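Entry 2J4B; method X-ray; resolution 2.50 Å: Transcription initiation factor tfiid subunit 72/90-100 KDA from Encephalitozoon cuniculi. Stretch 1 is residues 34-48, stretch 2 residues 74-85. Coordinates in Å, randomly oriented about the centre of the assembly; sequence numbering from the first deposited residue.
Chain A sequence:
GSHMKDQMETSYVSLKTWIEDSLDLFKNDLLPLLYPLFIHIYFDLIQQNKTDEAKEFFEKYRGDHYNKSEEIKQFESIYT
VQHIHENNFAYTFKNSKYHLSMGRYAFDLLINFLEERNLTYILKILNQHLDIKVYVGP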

ATOM      1  N   LEU A  34      -3.583  -3.320  -0.715  1.00 57.25           N
ATOM      2  CA  LEU A  34      -2.470  -3.130  -1.646  1.00 56.81           C
ATOM      3  C   LEU A  34      -2.388  -1.723  -2.257  1.00 56.65           C
ATOM      4  O   LEU A  34      -1.306  -1.300  -2.654  1.00 56.29           O
ATOM      5  CB  LEU A  34      -2.486  -4.170  -2.751  1.00 56.45           C
ATOM      6  CG  LEU A  34      -2.386  -5.644  -2.327  1.00 57.16           C
ATOM      7  CD1 LEU A  34      -2.515  -6.550  -3.592  1.00 55.47           C
ATOM      8  CD2 LEU A  34      -1.116  -5.965  -1.488  1.00 55.80           C
ATOM      9  N   TYR A  35      -3.502  -0.996  -2.332  1.00 56.90           N
ATOM     10  CA  TYR A  35      -3.496   0.312  -2.999  1.00 57.37           C
ATOM     11  C   TYR A  35      -2.733   1.385  -2.230  1.00 57.44           C
ATOM     12  O   TYR A  35      -1.821   2.007  -2.792  1.00 56.99           O
ATOM     13  CB  TYR A  35      -4.909   0.830  -3.297  1.00 57.69           C
ATOM     14  CG  TYR A  35      -4.897   2.248  -3.866  1.00 57.62           C
ATOM     15  CD1 TYR A  35      -4.276   2.523  -5.076  1.00 57.88           C
ATOM     16  CD2 TYR A  35      -5.479   3.296  -3.190  1.00 57.71           C
ATOM     17  CE1 TYR A  35      -4.265   3.781  -5.594  1.00 57.87           C
ATOM     18  CE2 TYR A  35      -5.477   4.571  -3.704  1.00 57.43           C
ATOM     19  CZ  TYR A  35      -4.874   4.814  -4.912  1.00 57.94           C
ATOM     20  OH  TYR A  35      -4.853   6.100  -5.440  1.00 57.59           O
ATOM     21  N   PRO A  36      -3.126   1.636  -0.963  1.00 57.40           N
ATOM     22  CA  PRO A  36      -2.362   2.573  -0.130  1.00 57.81           C
ATOM     23  C   PRO A  36      -0.922   2.128   0.099  1.00 57.52           C
ATOM     24  O   PRO A  36      -0.029   2.951   0.087  1.00 58.35           O
ATOM     25  CB  PRO A  36      -3.148   2.609   1.186  1.00 57.38           C
ATOM     26  CG  PRO A  36      -3.988   1.385   1.173  1.00 57.00           C
ATOM     27  CD  PRO A  36      -4.292   1.100  -0.243  1.00 57.14           C
ATOM     28  N   LEU A  37      -0.689   0.839   0.281  1.00 58.14           N
ATOM     29  CA  LEU A  37       0.673   0.350   0.410  1.00 59.13           C
ATOM     30  C   LEU A  37       1.501   0.662  -0.848  1.00 59.43           C
ATOM     31  O   LEU A  37       2.652   1.095  -0.759  1.00 59.79           O
ATOM     32  CB  LEU A  37       0.661  -1.154   0.643  1.00 59.79           C
ATOM     33  CG  LEU A  37       2.033  -1.828   0.735  1.00 60.50           C
ATOM     34  CD1 LEU A  37       3.037  -1.051   1.637  1.00 59.89           C
ATOM     35  CD2 LEU A  37       1.831  -3.289   1.221  1.00 61.41           C
ATOM     36  N   PHE A  38       0.892   0.418  -2.007  1.00 58.59           N
ATOM     37  CA  PHE A  38       1.480   0.693  -3.316  1.00 58.17           C
ATOM     38  C   PHE A  38       1.922   2.146  -3.504  1.00 57.08           C
ATOM     39  O   PHE A  38       3.054   2.419  -3.876  1.00 55.08           O
ATOM     40  CB  PHE A  38       0.458   0.334  -4.393  1.00 57.86           C
ATOM     41  CG  PHE A  38       0.810   0.802  -5.768  1.00 57.70           C
ATOM     42  CD1 PHE A  38       1.735   0.115  -6.534  1.00 57.97           C
ATOM     43  CD2 PHE A  38       0.165   1.895  -6.325  1.00 58.16           C
ATOM     44  CE1 PHE A  38       2.027   0.527  -7.836  1.00 57.81           C
ATOM     45  CE2 PHE A  38       0.438   2.312  -7.631  1.00 57.99           C
ATOM     46  CZ  PHE A  38       1.370   1.627  -8.380  1.00 57.96           C
ATOM     47  N   ILE A  39       1.013   3.070  -3.253  1.00 57.72           N
ATOM     48  CA  ILE A  39       1.323   4.491  -3.368  1.00 57.68           C
ATOM     49  C   ILE A  39       2.436   4.807  -2.396  1.00 57.63           C
ATOM     50  O   ILE A  39       3.397   5.491  -2.734  1.00 57.19           O
ATOM     51  CB  ILE A  39       0.084   5.366  -3.054  1.00 57.58           C
ATOM     52  CG1 ILE A  39      -0.977   5.187  -4.150  1.00 58.01           C
ATOM     53  CG2 ILE A  39       0.470   6.841  -2.924  1.00 57.35           C
ATOM     54  CD1 ILE A  39      -0.479   5.493  -5.554  1.00 57.61           C
ATOM     55  N   HIS A  40       2.315   4.280  -1.182  1.00 57.56           N
ATOM     56  CA  HIS A  40       3.282   4.592  -0.144  1.00 57.23           C
ATOM     57  C   HIS A  40       4.690   4.136  -0.508  1.00 56.67           C
ATOM     58  O   HIS A  40       5.660   4.813  -0.180  1.00 56.63           O
ATOM     59  CB  HIS A  40       2.850   4.023   1.209  1.00 56.74           C
ATOM     60  CG  HIS A  40       2.003   4.959   2.002  1.00 56.71           C
ATOM     61  ND1 HIS A  40       2.447   6.196   2.409  1.00 56.82           N
ATOM     62  CD2 HIS A  40       0.733   4.846   2.455  1.00 57.19           C
ATOM     63  CE1 HIS A  40       1.491   6.803   3.088  1.00 57.42           C
ATOM     64  NE2 HIS A  40       0.438   6.004   3.128  1.00 57.57           N
ATOM     65  N   ILE A  41       4.806   2.981  -1.144  1.00 56.20           N
ATOM     66  CA  ILE A  41       6.108   2.525  -1.660  1.00 57.33           C
ATOM     67  C   ILE A  41       6.654   3.450  -2.762  1.00 57.10           C
ATOM     68  O   ILE A  41       7.832   3.818  -2.763  1.00 56.83           O
ATOM     69  CB  ILE A  41       6.012   1.067  -2.177  1.00 57.80           C
ATOM     70  CG1 ILE A  41       5.757   0.124  -0.980  1.00 57.25           C
ATOM     71  CG2 ILE A  41       7.268   0.678  -2.937  1.00 56.62           C
ATOM     72  CD1 ILE A  41       5.345  -1.278  -1.383  1.00 57.38           C
ATOM     73  N   TYR A  42       5.780   3.834  -3.682  1.00 57.24           N
ATOM     74  CA  TYR A  42       6.102   4.792  -4.723  1.00 57.45           C
ATOM     75  C   TYR A  42       6.610   6.119  -4.159  1.00 58.22           C
ATOM     76  O   TYR A  42       7.638   6.631  -4.585  1.00 57.89           O
ATOM     77  CB  TYR A  42       4.853   5.038  -5.540  1.00 57.93           C
ATOM     78  CG  TYR A  42       5.012   5.932  -6.748  1.00 58.18           C
ATOM     79  CD1 TYR A  42       5.797   5.538  -7.836  1.00 57.83           C
ATOM     80  CD2 TYR A  42       4.331   7.145  -6.831  1.00 58.07           C
ATOM     81  CE1 TYR A  42       5.923   6.336  -8.958  1.00 57.95           C
ATOM     82  CE2 TYR A  42       4.456   7.956  -7.962  1.00 58.46           C
ATOM     83  CZ  TYR A  42       5.255   7.535  -9.019  1.00 58.20           C
ATOM     84  OH  TYR A  42       5.389   8.318 -10.140  1.00 58.59           O
ATOM     85  N   PHE A  43       5.874   6.689  -3.212  1.00 58.80           N
ATOM     86  CA  PHE A  43       6.292   7.933  -2.582  1.00 58.74           C
ATOM     87  C   PHE A  43       7.602   7.768  -1.800  1.00 59.20           C
ATOM     88  O   PHE A  43       8.408   8.708  -1.717  1.00 58.64           O
ATOM     89  CB  PHE A  43       5.191   8.443  -1.660  1.00 59.47           C
ATOM     90  CG  PHE A  43       4.053   9.129  -2.377  1.00 59.68           C
ATOM     91  CD1 PHE A  43       3.970   9.138  -3.756  1.00 59.39           C
ATOM     92  CD2 PHE A  43       3.045   9.747  -1.650  1.00 60.12           C
ATOM     93  CE1 PHE A  43       2.928   9.759  -4.391  1.00 59.57           C
ATOM     94  CE2 PHE A  43       1.987  10.376  -2.291  1.00 59.55           C
ATOM     95  CZ  PHE A  43       1.925  10.369  -3.654  1.00 59.87           C
ATOM     96  N   ASP A  44       7.822   6.581  -1.232  1.00 58.88           N
ATOM     97  CA  ASP A  44       9.032   6.332  -0.448  1.00 58.51           C
ATOM     98  C   ASP A  44      10.296   6.176  -1.322  1.00 58.06           C
ATOM     99  O   ASP A  44      11.383   6.623  -0.937  1.00 57.17           O
ATOM    100  CB  ASP A  44       8.836   5.137   0.465  1.00 60.06           C
ATOM    101  CG  ASP A  44       8.246   5.525   1.801  1.00 62.33           C
ATOM    102  OD1 ASP A  44       8.508   6.667   2.231  1.00 64.92           O
ATOM    103  OD2 ASP A  44       7.522   4.709   2.440  1.00 63.67           O
ATOM    104  N   LEU A  45      10.149   5.571  -2.499  1.00 56.99           N
ATOM    105  CA  LEU A  45      11.240   5.491  -3.467  1.00 56.41           C
ATOM    106  C   LEU A  45      11.618   6.869  -4.017  1.00 55.99           C
ATOM    107  O   LEU A  45      12.806   7.151  -4.292  1.00 54.58           O
ATOM    108  CB  LEU A  45      10.875   4.544  -4.617  1.00 55.90           C
ATOM    109  CG  LEU A  45      10.777   3.053  -4.248  1.00 56.31           C
ATOM    110  CD1 LEU A  45      10.098   2.270  -5.406  1.00 56.60           C
ATOM    111  CD2 LEU A  45      12.133   2.432  -3.854  1.00 54.55           C
ATOM    112  N   ILE A  46      10.609   7.719  -4.181  1.00 56.20           N
ATOM    113  CA  ILE A  46      10.809   9.102  -4.617  1.00 56.82           C
ATOM    114  C   ILE A  46      11.570   9.922  -3.567  1.00 57.52           C
ATOM    115  O   ILE A  46      12.502  10.668  -3.885  1.00 56.70           O
ATOM    116  CB  ILE A  46       9.466   9.782  -4.915  1.00 56.53           C
ATOM    117  CG1 ILE A  46       8.883   9.260  -6.236  1.00 56.70           C
ATOM    118  CG2 ILE A  46       9.617  11.284  -4.989  1.00 55.83           C
ATOM    119  CD1 ILE A  46       7.444   9.712  -6.467  1.00 56.86           C
ATOM    120  N   GLN A  47      11.176   9.770  -2.312  1.00 59.08           N
ATOM    121  CA  GLN A  47      11.810  10.490  -1.227  1.00 59.79           C
ATOM    122  C   GLN A  47      13.268  10.085  -1.074  1.00 58.59           C
ATOM    123  O   GLN A  47      14.112  10.924  -0.765  1.00 56.64           O
ATOM    124  CB  GLN A  47      11.066  10.235   0.080  1.00 61.89           C
ATOM    125  CG  GLN A  47      11.400  11.237   1.165  1.00 62.99           C
ATOM    126  CD  GLN A  47      10.614  10.984   2.420  1.00 64.70           C
ATOM    127  OE1 GLN A  47       9.757  11.795   2.796  1.00 67.30           O
ATOM    128  NE2 GLN A  47      10.879   9.849   3.078  1.00 65.29           N
ATOM    129  N   GLN A  48      13.559   8.808  -1.299  1.00 58.25           N
ATOM    130  CA  GLN A  48      14.950   8.331  -1.344  1.00 59.15           C
ATOM    131  C   GLN A  48      15.673   8.789  -2.626  1.00 58.31           C
ATOM    132  O   GLN A  48      16.837   8.493  -2.804  1.00 56.86           O
ATOM    133  CB  GLN A  48      15.010   6.801  -1.272  1.00 59.75           C
ATOM    134  CG  GLN A  48      14.665   6.183   0.067  1.00 60.40           C
ATOM    135  CD  GLN A  48      14.404   4.674  -0.044  1.00 61.45           C
ATOM    136  OE1 GLN A  48      15.164   3.934  -0.679  1.00 62.45           O
ATOM    137  NE2 GLN A  48      13.318   4.220   0.569  1.00 62.52           N
ATOM    138  N   GLN A  74      -3.470  10.418 -11.765  1.00 73.28           N
ATOM    139  CA  GLN A  74      -3.035  11.638 -11.082  1.00 72.86           C
ATOM    140  C   GLN A  74      -1.601  11.476 -10.558  1.00 72.30           C
ATOM    141  O   GLN A  74      -0.783  12.389 -10.678  1.00 73.03           O
ATOM    142  CB  GLN A  74      -3.977  12.004  -9.933  1.00 73.34           C
ATOM    143  CG  GLN A  74      -5.101  12.976 -10.304  1.00 73.30           C
ATOM    144  CD  GLN A  74      -5.884  13.437  -9.080  1.00 73.29           C
ATOM    145  OE1 GLN A  74      -6.694  12.692  -8.536  1.00 72.92           O
ATOM    146  NE2 GLN A  74      -5.625  14.660  -8.632  1.00 73.65           N
ATOM    147  N   PHE A  75      -1.291  10.310 -10.000  1.00 71.01           N
ATOM    148  CA  PHE A  75       0.043  10.054  -9.446  1.00 70.38           C
ATOM    149  C   PHE A  75       1.101   9.777 -10.515  1.00 69.54           C
ATOM    150  O   PHE A  75       2.275  10.022 -10.301  1.00 69.69           O
ATOM    151  CB  PHE A  75       0.011   8.871  -8.490  1.00 69.72           C
ATOM    152  CG  PHE A  75      -0.809   9.102  -7.264  1.00 69.88           C
ATOM    153  CD1 PHE A  75      -0.449  10.060  -6.341  1.00 70.22           C
ATOM    154  CD2 PHE A  75      -1.918   8.328  -7.003  1.00 69.26           C
ATOM    155  CE1 PHE A  75      -1.201  10.242  -5.194  1.00 70.01           C
ATOM    156  CE2 PHE A  75      -2.655   8.523  -5.875  1.00 69.10           C
ATOM    157  CZ  PHE A  75      -2.298   9.476  -4.972  1.00 69.25           C
ATOM    158  N   GLU A  76       0.682   9.244 -11.652  1.00 69.31           N
ATOM    159  CA  GLU A  76       1.592   8.993 -12.773  1.00 69.55           C
ATOM    160  C   GLU A  76       2.559  10.156 -13.052  1.00 69.06           C
ATOM    161  O   GLU A  76       3.722   9.925 -13.369  1.00 69.00           O
ATOM    162  CB  GLU A  76       0.773   8.676 -14.029  1.00 69.56           C
ATOM    163  CG  GLU A  76       1.516   8.837 -15.340  1.00 69.70           C
ATOM    164  CD  GLU A  76       0.572   8.933 -16.520  1.00 69.87           C
ATOM    165  OE1 GLU A  76      -0.199   7.968 -16.744  1.00 70.02           O
ATOM    166  OE2 GLU A  76       0.604   9.969 -17.222  1.00 69.59           O
ATOM    167  N   SER A  77       2.077  11.395 -12.926  1.00 68.80           N
ATOM    168  CA  SER A  77       2.875  12.586 -13.235  1.00 68.75           C
ATOM    169  C   SER A  77       3.712  13.075 -12.060  1.00 68.11           C
ATOM    170  O   SER A  77       4.404  14.076 -12.181  1.00 68.07           O
ATOM    171  CB  SER A  77       1.969  13.742 -13.710  1.00 69.20           C
ATOM    172  OG  SER A  77       1.451  14.509 -12.616  1.00 69.01           O
ATOM    173  N   ILE A  78       3.642  12.378 -10.929  1.00 68.48           N
ATOM    174  CA  ILE A  78       4.398  12.747  -9.733  1.00 68.55           C
ATOM    175  C   ILE A  78       5.685  11.929  -9.610  1.00 68.52           C
ATOM    176  O   ILE A  78       5.634  10.789  -9.153  1.00 68.52           O
ATOM    177  CB  ILE A  78       3.550  12.494  -8.481  1.00 69.41           C
ATOM    178  CG1 ILE A  78       2.301  13.369  -8.507  1.00 69.55           C
ATOM    179  CG2 ILE A  78       4.348  12.766  -7.196  1.00 69.39           C
ATOM    180  CD1 ILE A  78       1.358  13.060  -7.383  1.00 69.74           C
ATOM    181  N   TYR A  79       6.822  12.514 -10.009  1.00 67.88           N
ATOM    182  CA  TYR A  79       8.119  11.815 -10.018  1.00 67.70           C
ATOM    183  C   TYR A  79       9.073  12.256  -8.909  1.00 66.46           C
ATOM    184  O   TYR A  79       9.881  11.465  -8.443  1.00 66.39           O
ATOM    185  CB  TYR A  79       8.858  12.023 -11.356  1.00 69.63           C
ATOM    186  CG  TYR A  79       7.999  11.822 -12.571  1.00 70.57           C
ATOM    187  CD1 TYR A  79       7.505  10.562 -12.892  1.00 71.00           C
ATOM    188  CD2 TYR A  79       7.672  12.888 -13.399  1.00 71.13           C
ATOM    189  CE1 TYR A  79       6.712  10.369 -14.002  1.00 70.77           C
ATOM    190  CE2 TYR A  79       6.871  12.698 -14.517  1.00 71.13           C
ATOM    191  CZ  TYR A  79       6.394  11.436 -14.803  1.00 70.83           C
ATOM    192  OH  TYR A  79       5.603  11.239 -15.905  1.00 71.39           O
ATOM    193  N   THR A  80       9.010  13.522  -8.516  1.00 64.86           N
ATOM    194  CA  THR A  80       9.982  14.060  -7.576  1.00 63.48           C
ATOM    195  C   THR A  80       9.343  14.464  -6.267  1.00 61.97           C
ATOM    196  O   THR A  80       8.117  14.479  -6.139  1.00 61.69           O
ATOM    197  CB  THR A  80      10.705  15.271  -8.167  1.00 63.69           C
ATOM    198  OG1 THR A  80       9.778  16.359  -8.304  1.00 64.08           O
ATOM    199  CG2 THR A  80      11.309  14.914  -9.525  1.00 63.48           C
ATOM    200  N   VAL A  81      10.189  14.776  -5.294  1.00 60.68           N
ATOM    201  CA  VAL A  81       9.750  15.243  -3.992  1.00 60.32           C
ATOM    202  C   VAL A  81       8.999  16.559  -4.101  1.00 59.38           C
ATOM    203  O   VAL A  81       8.020  16.767  -3.388  1.00 60.03           O
ATOM    204  CB  VAL A  81      10.953  15.419  -3.017  1.00 60.82           C
ATOM    205  CG1 VAL A  81      10.607  16.375  -1.865  1.00 60.29           C
ATOM    206  CG2 VAL A  81      11.377  14.074  -2.482  1.00 61.47           C
ATOM    207  N   GLN A  82       9.462  17.448  -4.974  1.00 58.09           N
ATOM    208  CA  GLN A  82       8.768  18.705  -5.216  1.00 58.18           C
ATOM    209  C   GLN A  82       7.341  18.464  -5.727  1.00 57.89           C
ATOM    210  O   GLN A  82       6.430  19.194  -5.373  1.00 57.64           O
ATOM    211  CB  GLN A  82       9.558  19.561  -6.215  1.00 57.82           C
ATOM    212  CG  GLN A  82       8.814  20.775  -6.789  1.00 57.17           C
ATOM    213  CD  GLN A  82       8.397  21.783  -5.735  1.00 56.29           C
ATOM    214  OE1 GLN A  82       8.872  21.745  -4.593  1.00 56.03           O
ATOM    215  NE2 GLN A  82       7.491  22.681  -6.105  1.00 53.95           N
ATOM    216  N   HIS A  83       7.155  17.443  -6.560  1.00 58.35           N
ATOM    217  CA  HIS A  83       5.842  17.152  -7.143  1.00 58.60           C
ATOM    218  C   HIS A  83       4.863  16.689  -6.076  1.00 59.03           C
ATOM    219  O   HIS A  83       3.664  16.892  -6.202  1.00 59.09           O
ATOM    220  CB  HIS A  83       5.935  16.070  -8.220  1.00 58.24           C
ATOM    221  CG  HIS A  83       6.636  16.506  -9.463  1.00 58.72           C
ATOM    222  ND1 HIS A  83       7.149  15.609 -10.374  1.00 59.40           N
ATOM    223  CD2 HIS A  83       6.910  17.740  -9.955  1.00 58.70           C
ATOM    224  CE1 HIS A  83       7.709  16.268 -11.373  1.00 59.20           C
ATOM    225  NE2 HIS A  83       7.574  17.563 -11.146  1.00 58.85           N
ATOM    226  N   ILE A  84       5.375  16.047  -5.033  1.00 59.40           N
ATOM    227  CA  ILE A  84       4.526  15.618  -3.922  1.00 59.67           C
ATOM    228  C   ILE A  84       4.090  16.833  -3.118  1.00 60.16           C
ATOM    229  O   ILE A  84       2.942  16.916  -2.689  1.00 60.81           O
ATOM    230  CB  ILE A  84       5.244  14.610  -2.993  1.00 59.32           C
ATOM    231  CG1 ILE A  84       5.541  13.309  -3.741  1.00 58.83           C
ATOM    232  CG2 ILE A  84       4.398  14.328  -1.759  1.00 59.32           C
ATOM    233  CD1 ILE A  84       6.558  12.409  -3.033  1.00 58.92           C
ATOM    234  N   HIS A  85       5.009  17.774  -2.922  1.00 60.73           N
ATOM    235  CA  HIS A  85       4.720  18.997  -2.176  1.00 61.65           C
ATOM    236  C   HIS A  85       3.714  19.938  -2.880  1.00 61.59           C
ATOM    237  O   HIS A  85       2.958  20.655  -2.209  1.00 60.86           O
ATOM    238  CB  HIS A  85       6.019  19.760  -1.865  1.00 62.51           C
ATOM    239  CG  HIS A  85       6.698  19.314  -0.604  1.00 64.03           C
ATOM    240  ND1 HIS A  85       7.493  18.187  -0.540  1.00 65.03           N
ATOM    241  CD2 HIS A  85       6.698  19.843   0.645  1.00 64.73           C
ATOM    242  CE1 HIS A  85       7.950  18.042   0.693  1.00 64.78           C
ATOM    243  NE2 HIS A  85       7.483  19.032   1.432  1.00 64.50           N
TER
HETATM  244  O   HOH W   1       5.092   7.306 -12.772  1.00 55.56           O
HETATM  245  O   HOH W   2      12.762  12.951  -5.610  1.00 49.92           O

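Residues 34-47 form one continuous helix, against which the second stretch packs as the end of a helix, a turn and the start of another helix. A type I beta turn runs from Phe75 to Ile78, with Ile78 N donating to Phe75 O at 2.8 Å, and a new helix begins at Val81. Thr80 occupies its N-cap position: Thr80 OG1 accepts a weak bond from His83 N (3.3 Å), while Tyr79 N donates to His83 ND1 (3.1 Å), so the side chain of His83 also ties down the backbone ahead of the helix. The axes of helices 34-47 and 81-85 approach to 10.1 Å at 127°. The backbones come nearest where Ile46 CA lies 5.8 Å from Thr80 CA, close enough for side chains to meet main chain directly.

Ile46 does exactly this. Its CG1 lies 3.3 Å from Tyr79 O and its CG2 3.4 Å from Thr80 C, and CG2 also reaches Ile84 CD1 at 3.8 Å. A water bridges the backbones here, donating to Ile46 O (2.9 Å) and accepting from Val81 N (3.2 Å), an amide at the first turn of its helix. Beside it, Val81 CG2 packs 3.8 Å from Gln47 CA.

Phe43 sits between two partners: Ile84 CD1 lies over one face of its ring, 4.2 Å from Phe43 CG, and Phe43 CZ approaches Phe75 CE1 at 3.5 Å, the two ring planes inclined at 73°. Phe75 points toward the long helix and has the most surface covered of any residue here (95 Å²); besides Phe43 it meets Tyr35 and Ile39. Ile39 CG2 lies over a face of the Phe75 ring, whereas Tyr35 OH meets the ring edge, 3.3 Å from Phe75 CE2.

Tyr42 adds polar contacts. Tyr42 OH lies 2.7 Å from Ile78 O, close enough for a hydrogen bond, at best a weak one, and 2.8 Å from a water that donates to Glu76 O (3.0 Å); whether the single hydroxyl proton goes to Ile78 O or to the water is left open.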